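Local coordinates for protein endostatin (Mus musculus, PDB 1KOE) that inhibits angiogenesis as the C-terminal non-collagenous fragment of collagen XVIII, and probably binds heparin, at residues 8-13 and 98-103; 49-54 and 75-80; 112-117 and 130-135. All coordinates share one frame; numbering follows the deposited sequence.

Interaction 1: residues 8-13 and 98-103; sequences ALNTPL and DGRDVL
Asn10 meets Asp98 and Arg100 where two irregular segments run past each other at the surface. Segment 8-13 begins at Ala8, which pairs through its backbone with Phe95, and Leu9 turns its side chain the other way, into the interior. The chain then brings Asn10 round to face 98-103. With CG beside the backbone N (chi1 -67°), its amide lies over the carboxylate of Asp98, the two planes only 11° apart. Their central atoms, Asn10 CG and Asp98 CG, are 3.6 Å from each other. Asn10 OD1 accepts the backbone N of Asp98 at 3.0 Å in a fairly straight bond (160°), the donor lying somewhat off the carbonyl plane. Asparagine suits this place: a short, uncharged amide can stack on the carboxylate and still offer an acceptor to the neighbouring N-H.

The main-chain oxygen of the same residue holds the arginine. Arg100 NH2 bonds to Asn10 O at 2.8 Å, on a lone pair of the carbonyl. A water bridges the same pair, donating to Asn10 O at 2.9 Å. It accepts in turn from Arg100 NH1. Asp98 fixes the guanidinium by a side-on salt bridge, Arg100 NE to OD1 and NH2 to OD2, each 2.8 Å; Ser96 OG also bonds OD1.

In the fold, segment 8-13 leaves strand 4-8, while 98-103 belongs to the long loop between helix 77-80 and strand 112-114. Gln30 of helix 19-33 receives the backbone N of Asn10, and the side chain of Leu9 packs on that helix and on Cys167 of strand 166-169.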
loop_
_atom_site.group_PDB
_atom_site.type_symbol
_atom_site.label_atom_id
_atom_site.label_comp_id
_atom_site.label_asym_id
_atom_site.label_seq_id
_atom_site.Cartn_x
_atom_site.Cartn_y
_atom_site.Cartn_z
ATOM N N ALA A 8 -0.830 -7.406 0.720
ATOM C CA ALA A 8 -1.700 -6.756 1.692
ATOM C C ALA A 8 -1.628 -7.360 3.108
ATOM O O ALA A 8 -1.405 -8.580 3.281
ATOM C CB ALA A 8 -3.147 -6.806 1.190
ATOM N N LEU A 9 -1.828 -6.507 4.113
ATOM C CA LEU A 9 -1.907 -6.983 5.489
ATOM C C LEU A 9 -3.148 -7.894 5.593
ATOM O O LEU A 9 -4.129 -7.720 4.858
ATOM C CB LEU A 9 -2.005 -5.825 6.484
ATOM C CG LEU A 9 -0.713 -5.019 6.689
ATOM C CD1 LEU A 9 -0.980 -3.941 7.718
ATOM C CD2 LEU A 9 0.420 -5.927 7.212
ATOM N N ASN A 10 -3.124 -8.824 6.537
ATOM C CA ASN A 10 -4.198 -9.799 6.685
ATOM C C ASN A 10 -5.539 -9.283 7.196
ATOM O O ASN A 10 -6.504 -10.047 7.251
ATOM C CB ASN A 10 -3.718 -10.995 7.514
ATOM C CG ASN A 10 -2.641 -11.807 6.800
ATOM O OD1 ASN A 10 -2.612 -11.893 5.571
ATOM N ND2 ASN A 10 -1.751 -12.417 7.578
ATOM N N THR A 11 -5.580 -8.033 7.649
ATOM C CA THR A 11 -6.842 -7.438 8.083
ATOM C C THR A 11 -6.835 -5.986 7.659
ATOM O O THR A 11 -5.775 -5.414 7.405
ATOM C CB THR A 11 -7.024 -7.403 9.628
ATOM O OG1 THR A 11 -6.134 -6.430 10.190
ATOM C CG2 THR A 11 -6.765 -8.759 10.257
ATOM N N PRO A 12 -8.038 -5.404 7.457
ATOM C CA PRO A 12 -8.079 -3.991 7.080
ATOM C C PRO A 12 -7.706 -3.236 8.352
ATOM O O PRO A 12 -7.732 -3.812 9.458
ATOM C CB PRO A 12 -9.552 -3.777 6.723
ATOM C CG PRO A 12 -10.273 -4.782 7.544
ATOM C CD PRO A 12 -9.380 -6.003 7.421
ATOM N N LEU A 13 -7.344 -1.966 8.202
ATOM C CA LEU A 13 -6.985 -1.130 9.334
ATOM C C LEU A 13 -7.614 0.232 9.160
ATOM O O LEU A 13 -7.822 0.689 8.038
ATOM C CB LEU A 13 -5.466 -0.948 9.390
ATOM C CG LEU A 13 -4.566 -2.147 9.761
ATOM C CD1 LEU A 13 -3.111 -1.669 9.807
ATOM C CD2 LEU A 13 -4.965 -2.718 11.100
ATOM N N ASP A 98 -1.447 -14.189 4.013
ATOM C CA ASP A 98 -1.968 -15.540 4.168
ATOM C C ASP A 98 -2.680 -16.115 2.923
ATOM O O ASP A 98 -3.398 -17.121 3.025
ATOM C CB ASP A 98 -2.826 -15.674 5.443
ATOM C CG ASP A 98 -4.086 -14.816 5.417
ATOM O OD1 ASP A 98 -4.495 -14.343 4.337
ATOM O OD2 ASP A 98 -4.677 -14.612 6.505
ATOM N N GLY A 99 -2.505 -15.450 1.777
ATOM C CA GLY A 99 -3.031 -15.940 0.520
ATOM C C GLY A 99 -4.442 -15.661 0.076
ATOM O O GLY A 99 -4.904 -16.296 -0.866
ATOM N N ARG A 100 -5.115 -14.700 0.677
ATOM C CA ARG A 100 -6.478 -14.375 0.274
ATOM C C ARG A 100 -6.550 -13.207 -0.707
ATOM O O ARG A 100 -5.800 -12.227 -0.578
ATOM C CB ARG A 100 -7.324 -14.049 1.506
ATOM C CG ARG A 100 -7.630 -15.253 2.390
ATOM C CD ARG A 100 -8.281 -14.791 3.677
ATOM N NE ARG A 100 -7.307 -14.121 4.520
ATOM C CZ ARG A 100 -7.585 -13.186 5.421
ATOM N NH1 ARG A 100 -8.830 -12.790 5.618
ATOM N NH2 ARG A 100 -6.608 -12.642 6.126
ATOM N N ASP A 101 -7.419 -13.331 -1.712
ATOM C CA ASP A 101 -7.605 -12.258 -2.688
ATOM C C ASP A 101 -8.474 -11.208 -1.975
ATOM O O ASP A 101 -9.651 -11.452 -1.651
ATOM C CB ASP A 101 -8.305 -12.793 -3.941
ATOM C CG ASP A 101 -8.532 -11.717 -5.008
ATOM O OD1 ASP A 101 -8.740 -10.529 -4.703
ATOM O OD2 ASP A 101 -8.549 -12.072 -6.186
ATOM N N VAL A 102 -7.888 -10.039 -1.747
ATOM C CA VAL A 102 -8.556 -8.961 -1.028
ATOM C C VAL A 102 -9.841 -8.420 -1.677
ATOM O O VAL A 102 -10.730 -7.902 -0.993
ATOM C CB VAL A 102 -7.552 -7.814 -0.737
ATOM C CG1 VAL A 102 -7.204 -7.059 -2.004
ATOM C CG2 VAL A 102 -8.106 -6.891 0.290
ATOM N N LEU A 103 -9.953 -8.548 -2.993
ATOM C CA LEU A 103 -11.148 -8.071 -3.681
ATOM C C LEU A 103 -12.288 -9.095 -3.596
ATOM O O LEU A 103 -13.453 -8.720 -3.461
ATOM C CB LEU A 103 -10.850 -7.741 -5.150
ATOM C CG LEU A 103 -11.634 -6.552 -5.714
ATOM C CD1 LEU A 103 -11.087 -5.276 -5.119
ATOM C CD2 LEU A 103 -11.514 -6.510 -7.217
HETATM O O HOH W 1 -9.119 -11.243 7.881
#

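Interaction 2: residues 49-54 and 75-80; sequences QDLYSI and PSWDSL
In this C-type-lectin-like domain, helix 77-80 follows edge strand 72-74 of the mixed sheet and sends Trp77 and Asp78 against Leu51 and Tyr52, which lie in a stretch with helical backbone angles (51-54) in the loop before strand 65-66. Two hydrogen bonds join the pieces, running in opposite directions. Trp77 NE1 donates to the backbone oxygen of Tyr52 at 2.8 Å, nearly straight (164°) and close to the indole plane. Tryptophan suits the place because a large apolar ring can enter the interior and spend its one polar hydrogen on a main-chain carbonyl. Farther round the same rim, Trp77 CZ2 comes within 3.4 Å of Leu51 O, and CH2 touches Leu51 CD1 at 4.1 Å, a branched aliphatic group filling in beside the ring.

The second bond goes the other way, from Tyr52 OH to Asp78 OD1 at 2.6 Å. The hydroxyl approaches on the syn side of the carboxylate but well out of its plane. The backbone of Tyr52 directs CB away from the helix; CG then stands anti to the backbone N (chi1 180°), and the long phenol carries the hydroxyl back across to Asp78. A donor hydroxyl on OD1 would be expected to favour the ionised carboxylate. Tyr52 and Trp77 lie near parallel, with planes at 29°, but slid so far that the rings barely overlap; Tyr52 CE1 and Trp77 CD1 touch at 4.0 Å.

Phe81 meets both rings, making an edge-to-face pair with Tyr52, and Ile168 of strand 166-169 packs on Trp77. The arrangement belongs to a loop-rich C-type-lectin-like domain, in which hydrogen bonds from tryptophan and tyrosine side chains join a loop to the short helix after an edge strand.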
loop_
_atom_site.group_PDB
_atom_site.type_symbol
_atom_site.label_atom_id
_atom_site.label_comp_id
_atom_site.label_asym_id
_atom_site.label_seq_id
_atom_site.Cartn_x
_atom_site.Cartn_y
_atom_site.Cartn_z
ATOM N N GLN A 49 8.390 10.791 5.537
ATOM C CA GLN A 49 8.660 9.907 4.429
ATOM C C GLN A 49 7.638 9.962 3.305
ATOM O O GLN A 49 6.449 9.861 3.553
ATOM C CB GLN A 49 8.693 8.476 5.002
ATOM C CG GLN A 49 8.762 7.358 3.994
ATOM C CD GLN A 49 10.180 6.940 3.678
ATOM O OE1 GLN A 49 10.756 6.090 4.372
ATOM N NE2 GLN A 49 10.739 7.484 2.596
ATOM N N ASP A 50 8.107 10.161 2.081
ATOM C CA ASP A 50 7.223 10.127 0.922
ATOM C C ASP A 50 7.164 8.652 0.517
ATOM O O ASP A 50 8.174 7.945 0.544
ATOM C CB ASP A 50 7.822 10.896 -0.250
ATOM C CG ASP A 50 7.906 12.368 0.011
ATOM O OD1 ASP A 50 6.906 12.941 0.486
ATOM O OD2 ASP A 50 8.970 12.960 -0.245
ATOM N N LEU A 51 5.983 8.180 0.158
ATOM C CA LEU A 51 5.802 6.798 -0.277
ATOM C C LEU A 51 6.787 6.457 -1.410
ATOM O O LEU A 51 7.389 5.382 -1.424
ATOM C CB LEU A 51 4.370 6.622 -0.782
ATOM C CG LEU A 51 3.962 5.375 -1.576
ATOM C CD1 LEU A 51 4.281 4.128 -0.772
ATOM C CD2 LEU A 51 2.459 5.458 -1.856
ATOM N N TYR A 52 6.983 7.397 -2.327
ATOM C CA TYR A 52 7.875 7.159 -3.461
ATOM C C TYR A 52 9.288 6.694 -3.101
ATOM O O TYR A 52 9.855 5.817 -3.757
ATOM C CB TYR A 52 7.949 8.400 -4.362
ATOM C CG TYR A 52 8.872 8.179 -5.536
ATOM C CD1 TYR A 52 8.474 7.402 -6.637
ATOM C CD2 TYR A 52 10.167 8.705 -5.531
ATOM C CE1 TYR A 52 9.355 7.150 -7.699
ATOM C CE2 TYR A 52 11.047 8.456 -6.579
ATOM C CZ TYR A 52 10.638 7.680 -7.654
ATOM O OH TYR A 52 11.547 7.453 -8.650
ATOM N N SER A 53 9.830 7.252 -2.025
ATOM C CA SER A 53 11.188 6.965 -1.580
ATOM C C SER A 53 11.428 5.695 -0.817
ATOM O O SER A 53 12.581 5.392 -0.504
ATOM C CB SER A 53 11.674 8.117 -0.710
ATOM O OG SER A 53 11.768 9.299 -1.475
ATOM N N ILE A 54 10.370 4.951 -0.508
ATOM C CA ILE A 54 10.474 3.716 0.274
ATOM C C ILE A 54 11.276 2.601 -0.408
ATOM O O ILE A 54 11.922 1.801 0.278
ATOM C CB ILE A 54 9.082 3.187 0.669
ATOM C CG1 ILE A 54 8.439 4.116 1.693
ATOM C CG2 ILE A 54 9.181 1.794 1.240
ATOM C CD1 ILE A 54 7.053 3.659 2.083
ATOM N N PRO A 75 5.375 -2.817 -14.559
ATOM C CA PRO A 75 6.752 -3.001 -15.044
ATOM C C PRO A 75 7.842 -2.447 -14.127
ATOM O O PRO A 75 8.989 -2.911 -14.159
ATOM C CB PRO A 75 6.733 -2.306 -16.414
ATOM C CG PRO A 75 5.616 -1.303 -16.290
ATOM C CD PRO A 75 4.567 -2.031 -15.512
ATOM N N SER A 76 7.476 -1.495 -13.276
ATOM C CA SER A 76 8.423 -0.890 -12.351
ATOM C C SER A 76 7.688 -0.073 -11.307
ATOM O O SER A 76 6.490 0.193 -11.416
ATOM C CB SER A 76 9.375 0.057 -13.089
ATOM O OG SER A 76 8.668 1.191 -13.567
ATOM N N TRP A 77 8.440 0.344 -10.301
ATOM C CA TRP A 77 7.929 1.176 -9.220
ATOM C C TRP A 77 7.608 2.560 -9.788
ATOM O O TRP A 77 6.523 3.096 -9.581
ATOM C CB TRP A 77 9.016 1.276 -8.145
ATOM C CG TRP A 77 8.692 2.161 -6.971
ATOM C CD1 TRP A 77 9.314 3.338 -6.638
ATOM C CD2 TRP A 77 7.777 1.876 -5.896
ATOM N NE1 TRP A 77 8.863 3.787 -5.421
ATOM C CE2 TRP A 77 7.925 2.910 -4.936
ATOM C CE3 TRP A 77 6.854 0.842 -5.648
ATOM C CZ2 TRP A 77 7.181 2.943 -3.739
ATOM C CZ3 TRP A 77 6.113 0.872 -4.464
ATOM C CH2 TRP A 77 6.286 1.920 -3.520
ATOM N N ASP A 78 8.535 3.102 -10.570
ATOM C CA ASP A 78 8.366 4.424 -11.167
ATOM C C ASP A 78 7.095 4.548 -11.973
ATOM O O ASP A 78 6.461 5.599 -11.978
ATOM C CB ASP A 78 9.554 4.775 -12.069
ATOM C CG ASP A 78 10.748 5.263 -11.296
ATOM O OD1 ASP A 78 10.633 5.441 -10.065
ATOM O OD2 ASP A 78 11.806 5.466 -11.932
ATOM N N SER A 79 6.729 3.485 -12.676
ATOM C CA SER A 79 5.527 3.505 -13.506
ATOM C C SER A 79 4.276 3.863 -12.727
ATOM O O SER A 79 3.353 4.474 -13.264
ATOM C CB SER A 79 5.326 2.147 -14.187
ATOM O OG SER A 79 6.457 1.843 -14.974
ATOM N N LEU A 80 4.240 3.485 -11.457
ATOM C CA LEU A 80 3.074 3.780 -10.627
ATOM C C LEU A 80 2.937 5.270 -10.291
ATOM O O LEU A 80 1.831 5.769 -10.068
ATOM C CB LEU A 80 3.141 2.988 -9.312
ATOM C CG LEU A 80 3.113 1.460 -9.315
ATOM C CD1 LEU A 80 3.300 0.979 -7.877
ATOM C CD2 LEU A 80 1.802 0.938 -9.876
#

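Interaction 3: residues 112-117 and 130-135; sequences SVWHGS and ETWRTE
Trp132 directs the edge of its six-membered ring toward one face of Trp114, an offset edge-to-face pair in the buried part of this C-type-lectin-like domain. The planes stand at 60°, and CZ3 of Trp132 comes down toward the rim of the Trp114 ring, 3.8 Å from its CE3. Both tryptophans hold CG beside the backbone N, Trp132 with chi1 -47°, which carries its indole from the helical turn over to the strand. Large flat side chains suit this span, because the backbones are well separated: the nearest CA atoms, those of Gly116 and Thr131, are 8.4 Å apart.

The rim of Trp132 next reaches the backbone that follows strand 112-114. Gly116 N lies at the edge of the indole, in its plane, 3.6 Å from CZ2 of Trp132, and Gly116 CA is 3.7 Å from the same atom. Glycine fits on two counts: its phi is positive, and with no side chain the ring edge can close directly on the main chain. Positive phi also runs through Glu130, Thr131 and Trp132, a left-handed helical turn.

Further out, bonds fix the two indoles. Trp132 NE1 donates to Ser45 O, and Trp114 NE1 to Leu13 O. Tyr163 meets the Trp114 ring, and Ala143 of the adjoining strand 140-145 touches it. The turn after the strand is held by its own side chains: Ser117 OG donates to His115 O at 2.9 Å from well above the carbonyl plane, and the imidazole uses both nitrogens. NE2 of His115 bonds Glu153 O, while ND1 accepts Ser117 N at 3.0 Å, nearly in the ring plane.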
loop_
_atom_site.group_PDB
_atom_site.type_symbol
_atom_site.label_atom_id
_atom_site.label_comp_id
_atom_site.label_asym_id
_atom_site.label_seq_id
_atom_site.Cartn_x
_atom_site.Cartn_y
_atom_site.Cartn_z
ATOM N N SER A 112 -11.011 -0.232 -0.644
ATOM C CA SER A 112 -10.165 0.939 -0.807
ATOM C C SER A 112 -8.853 0.670 -0.068
ATOM O O SER A 112 -8.806 -0.149 0.848
ATOM C CB SER A 112 -10.852 2.201 -0.276
ATOM O OG SER A 112 -11.910 2.592 -1.147
ATOM N N VAL A 113 -7.805 1.359 -0.490
ATOM C CA VAL A 113 -6.469 1.209 0.077
ATOM C C VAL A 113 -5.961 2.551 0.587
ATOM O O VAL A 113 -6.086 3.571 -0.107
ATOM C CB VAL A 113 -5.481 0.718 -1.016
ATOM C CG1 VAL A 113 -4.075 0.600 -0.448
ATOM C CG2 VAL A 113 -5.939 -0.618 -1.582
ATOM N N TRP A 114 -5.419 2.558 1.804
ATOM C CA TRP A 114 -4.847 3.780 2.386
ATOM C C TRP A 114 -3.502 4.064 1.729
ATOM O O TRP A 114 -2.744 3.140 1.443
ATOM C CB TRP A 114 -4.550 3.597 3.892
ATOM C CG TRP A 114 -5.726 3.591 4.817
ATOM C CD1 TRP A 114 -6.072 2.605 5.702
ATOM C CD2 TRP A 114 -6.687 4.650 4.998
ATOM N NE1 TRP A 114 -7.182 2.990 6.428
ATOM C CE2 TRP A 114 -7.575 4.237 6.016
ATOM C CE3 TRP A 114 -6.881 5.902 4.388
ATOM C CZ2 TRP A 114 -8.654 5.038 6.446
ATOM C CZ3 TRP A 114 -7.978 6.709 4.820
ATOM C CH2 TRP A 114 -8.832 6.262 5.836
ATOM N N HIS A 115 -3.203 5.332 1.471
ATOM C CA HIS A 115 -1.878 5.667 0.952
ATOM C C HIS A 115 -1.315 7.018 1.435
ATOM O O HIS A 115 -0.102 7.183 1.501
ATOM C CB HIS A 115 -1.762 5.508 -0.577
ATOM C CG HIS A 115 -2.714 6.362 -1.364
ATOM N ND1 HIS A 115 -2.559 7.728 -1.490
ATOM C CD2 HIS A 115 -3.812 6.040 -2.088
ATOM C CE1 HIS A 115 -3.528 8.212 -2.259
ATOM N NE2 HIS A 115 -4.299 7.205 -2.630
ATOM N N GLY A 116 -2.190 7.981 1.742
ATOM C CA GLY A 116 -1.751 9.294 2.213
ATOM C C GLY A 116 -0.808 10.047 1.289
ATOM O O GLY A 116 -0.065 10.908 1.763
ATOM N N SER A 117 -0.912 9.819 -0.027
ATOM C CA SER A 117 -0.002 10.432 -1.007
ATOM C C SER A 117 -0.650 11.043 -2.237
ATOM O O SER A 117 -1.764 10.668 -2.594
ATOM C CB SER A 117 0.972 9.372 -1.538
ATOM O OG SER A 117 1.490 8.574 -0.490
ATOM N N GLU A 130 -3.190 12.198 10.381
ATOM C CA GLU A 130 -2.234 12.675 11.375
ATOM C C GLU A 130 -1.118 11.632 11.529
ATOM O O GLU A 130 -0.816 11.132 12.624
ATOM C CB GLU A 130 -2.978 12.989 12.671
ATOM C CG GLU A 130 -4.030 14.093 12.408
ATOM C CD GLU A 130 -5.050 14.295 13.518
ATOM O OE1 GLU A 130 -4.829 13.826 14.658
ATOM O OE2 GLU A 130 -6.082 14.942 13.227
ATOM N N THR A 131 -0.514 11.352 10.380
ATOM C CA THR A 131 0.538 10.363 10.224
ATOM C C THR A 131 0.135 9.006 10.813
ATOM O O THR A 131 0.882 8.349 11.536
ATOM C CB THR A 131 1.964 10.891 10.613
ATOM O OG1 THR A 131 2.966 9.976 10.131
ATOM C CG2 THR A 131 2.114 11.097 12.095
ATOM N N TRP A 132 -1.087 8.597 10.457
ATOM C CA TRP A 132 -1.672 7.307 10.827
ATOM C C TRP A 132 -1.791 7.061 12.313
ATOM O O TRP A 132 -1.612 5.945 12.804
ATOM C CB TRP A 132 -0.914 6.179 10.107
ATOM C CG TRP A 132 -0.740 6.513 8.651
ATOM C CD1 TRP A 132 0.414 6.898 8.022
ATOM C CD2 TRP A 132 -1.789 6.642 7.677
ATOM N NE1 TRP A 132 0.148 7.270 6.720
ATOM C CE2 TRP A 132 -1.194 7.122 6.482
ATOM C CE3 TRP A 132 -3.173 6.403 7.704
ATOM C CZ2 TRP A 132 -1.945 7.368 5.322
ATOM C CZ3 TRP A 132 -3.913 6.646 6.558
ATOM C CH2 TRP A 132 -3.302 7.123 5.387
ATOM N N ARG A 133 -2.172 8.115 13.020
ATOM C CA ARG A 133 -2.335 8.029 14.452
ATOM C C ARG A 133 -3.780 8.198 14.927
ATOM O O ARG A 133 -4.094 7.892 16.080
ATOM C CB ARG A 133 -1.425 9.053 15.148
ATOM C CG ARG A 133 0.054 8.714 15.049
ATOM C CD ARG A 133 0.898 9.617 15.947
ATOM N NE ARG A 133 2.295 9.189 15.890
ATOM C CZ ARG A 133 3.318 9.980 15.568
ATOM N NH1 ARG A 133 3.111 11.270 15.291
ATOM N NH2 ARG A 133 4.530 9.452 15.398
ATOM N N THR A 134 -4.680 8.597 14.039
ATOM C CA THR A 134 -6.048 8.794 14.468
ATOM C C THR A 134 -7.074 8.098 13.597
ATOM O O THR A 134 -6.863 7.928 12.394
ATOM C CB THR A 134 -6.396 10.303 14.501
ATOM O OG1 THR A 134 -7.666 10.491 15.159
ATOM C CG2 THR A 134 -6.462 10.865 13.084
ATOM N N GLU A 135 -8.162 7.665 14.220
ATOM C CA GLU A 135 -9.261 7.043 13.499
ATOM C C GLU A 135 -10.553 7.864 13.718
ATOM O O GLU A 135 -11.664 7.371 13.497
ATOM C CB GLU A 135 -9.447 5.573 13.900
ATOM C CG GLU A 135 -9.803 5.295 15.372
ATOM C CD GLU A 135 -10.370 3.890 15.536
ATOM O OE1 GLU A 135 -9.602 2.917 15.385
ATOM O OE2 GLU A 135 -11.593 3.749 15.770
#

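In the fold
The three contacts lie in one compact domain, each about 10 or 11 Å from its centre. Interactions 1 and 2 lie on opposite sides of that centre, 21 Å apart between contact centres, and interaction 3 is about 17 Å from each. Along the chain, interaction 2 is nested within the loop closed by interaction 1, and interaction 3 follows both. The first two adjoin the mixed sheet, at the end of its central strand 4-8 and after its edge strand 72-74; the third joins strand 112-114 of the antiparallel sheet to the turn at 130-132. The indole of Trp114 reaches segment 8-13, and Ser117 OG packs on Leu51 CB, so interaction 3 is linked to both others.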